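Local coordinates for lipoprotein (Bacteroides vulgatus, PDB 3U6G) that is of unknown function but has an immunoglobulin-like fold and may bind calcium, as a PLAT/LH2 and C2-like lipoprotein, at residues H89-G94 against R103-Y108. Numbering follows the deposited sequence.
Sequences HITVIG and RLEKEY
The imidazole of H89 lies with one face over the backbone carbonyl of K106, while E107 OE1 and E105 CG meet it at the edge, near its plane. On the same side of the sheet the R103 guanidinium takes I93 CD1 against one face, 3.5 Å from its plane, and E105 OE2 at its edge. Both groups sit on an antiparallel beta hairpin of the immunoglobulin-like fold, strands 87-96 and 99-109, whose first strand also pairs with strand 10-18. Histidine suits its place because, with CG anti to the backbone N (chi1 -163°), the flat ring reaches across the neighbouring strand and still directs an N-H at E107: ND1 gives E107 OE1 a hydrogen bond of 2.8 Å in the ring plane. A bend of the E107 chain at chi2 (75°) carries OE1 back to the ring. The nearby carboxylate would probably make a protonated ring easier to form, though the bond itself needs a proton on ND1 alone.

Along the row, R103 NH1 forms a salt bridge with E105 OE2 of its own strand at 2.9 Å, and NH2 has a second charged partner in E100. With both acids engaged, the guanidinium is probably restrained in rotation, and I93 CD1 lies 3.6 Å from R103 NH2. An alanine in place of I93 would probably leave that guanidinium face without its apolar support and the arginine freer to shift.

The other side of the sheet is largely apolar, K106 apart, as befits a surface turned toward strand 115-122. V92 and L104, a hydrogen-bonded pair, lie side by side there against F119, and I90 CG1 meets the edge of the Y108 ring at CE2, 4.2 Å away. Branched V92 needs no long reach: its CG2, anti to the carbonyl carbon, touches L104 CD2 at 3.9 Å.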
# COMPACT_ATOMS: atom_id res chain seq x y z
N HIS A 89 -13.98 11.58 -10.59
CA HIS A 89 -13.58 10.32 -11.16
C HIS A 89 -12.09 10.09 -11.00
O HIS A 89 -11.26 10.98 -11.10
CB HIS A 89 -14.06 10.14 -12.59
CG HIS A 89 -14.00 8.72 -13.06
ND1 HIS A 89 -15.10 7.90 -13.09
CD2 HIS A 89 -12.96 7.98 -13.53
CE1 HIS A 89 -14.75 6.71 -13.55
NE2 HIS A 89 -13.46 6.73 -13.81
N ILE A 90 -11.80 8.85 -10.63
CA ILE A 90 -10.42 8.39 -10.41
C ILE A 90 -10.20 7.17 -11.29
O ILE A 90 -11.02 6.25 -11.27
CB ILE A 90 -10.14 7.98 -8.93
CG1 ILE A 90 -10.10 9.21 -8.02
CG2 ILE A 90 -8.82 7.20 -8.81
CD1 ILE A 90 -8.81 10.01 -8.10
N THR A 91 -9.13 7.20 -12.09
CA THR A 91 -8.68 6.02 -12.82
C THR A 91 -7.26 5.67 -12.37
O THR A 91 -6.39 6.54 -12.30
CB THR A 91 -8.65 6.27 -14.32
OG1 THR A 91 -9.95 6.64 -14.78
CG2 THR A 91 -8.18 5.03 -15.07
N VAL A 92 -7.05 4.41 -12.02
CA VAL A 92 -5.72 3.92 -11.67
C VAL A 92 -5.41 2.71 -12.55
O VAL A 92 -6.18 1.75 -12.57
CB VAL A 92 -5.62 3.52 -10.19
CG1 VAL A 92 -4.18 3.12 -9.86
CG2 VAL A 92 -6.08 4.65 -9.29
N ILE A 93 -4.31 2.77 -13.30
CA ILE A 93 -3.97 1.73 -14.25
C ILE A 93 -2.63 1.15 -13.85
O ILE A 93 -1.68 1.88 -13.55
CB ILE A 93 -3.89 2.24 -15.71
CG1 ILE A 93 -5.14 3.03 -16.10
CG2 ILE A 93 -3.65 1.06 -16.68
CD1 ILE A 93 -5.01 3.80 -17.42
N GLY A 94 -2.56 -0.17 -13.82
CA GLY A 94 -1.33 -0.89 -13.53
C GLY A 94 -0.80 -1.56 -14.79
O GLY A 94 -1.56 -2.19 -15.52
N ARG A 103 -6.87 -2.38 -13.82
CA ARG A 103 -7.39 -1.05 -13.91
C ARG A 103 -8.50 -0.92 -12.89
O ARG A 103 -9.33 -1.80 -12.74
CB ARG A 103 -7.96 -0.80 -15.32
CG ARG A 103 -8.83 0.44 -15.46
CD ARG A 103 -9.39 0.58 -16.85
NE ARG A 103 -8.36 0.76 -17.88
CZ ARG A 103 -8.17 1.87 -18.60
NH1 ARG A 103 -8.93 2.94 -18.41
NH2 ARG A 103 -7.21 1.91 -19.51
N LEU A 104 -8.51 0.22 -12.21
CA LEU A 104 -9.60 0.57 -11.33
C LEU A 104 -10.22 1.85 -11.88
O LEU A 104 -9.51 2.79 -12.24
CB LEU A 104 -9.06 0.75 -9.91
CG LEU A 104 -9.91 1.41 -8.84
CD1 LEU A 104 -9.79 0.63 -7.54
CD2 LEU A 104 -9.48 2.86 -8.67
N GLU A 105 -11.54 1.86 -11.97
CA GLU A 105 -12.26 3.06 -12.32
C GLU A 105 -13.27 3.31 -11.22
O GLU A 105 -14.05 2.44 -10.86
CB GLU A 105 -12.94 2.92 -13.70
CG GLU A 105 -12.14 3.61 -14.82
CD GLU A 105 -12.24 2.91 -16.14
OE1 GLU A 105 -13.07 2.00 -16.30
OE2 GLU A 105 -11.46 3.28 -17.02
N LYS A 106 -13.23 4.53 -10.68
CA LYS A 106 -14.06 4.90 -9.56
C LYS A 106 -14.74 6.22 -9.86
O LYS A 106 -14.13 7.12 -10.46
CB LYS A 106 -13.19 5.08 -8.31
CG LYS A 106 -12.51 3.81 -7.82
CD LYS A 106 -13.51 2.90 -7.14
CE LYS A 106 -12.86 1.64 -6.60
NZ LYS A 106 -13.87 0.76 -5.95
N GLU A 107 -15.99 6.31 -9.44
CA GLU A 107 -16.75 7.54 -9.50
C GLU A 107 -17.33 7.82 -8.12
O GLU A 107 -17.97 6.95 -7.53
CB GLU A 107 -17.90 7.35 -10.47
CG GLU A 107 -18.82 8.55 -10.59
CD GLU A 107 -18.18 9.66 -11.38
OE1 GLU A 107 -17.33 9.32 -12.23
OE2 GLU A 107 -18.53 10.84 -11.17
N TYR A 108 -17.09 9.02 -7.60
CA TYR A 108 -17.57 9.39 -6.27
C TYR A 108 -18.43 10.62 -6.37
O TYR A 108 -18.10 11.55 -7.10
CB TYR A 108 -16.40 9.67 -5.33
CG TYR A 108 -15.40 8.53 -5.21
CD1 TYR A 108 -15.65 7.45 -4.38
CD2 TYR A 108 -14.21 8.56 -5.92
CE1 TYR A 108 -14.73 6.41 -4.27
CE2 TYR A 108 -13.28 7.53 -5.81
CZ TYR A 108 -13.55 6.46 -4.98
OH TYR A 108 -12.64 5.43 -4.87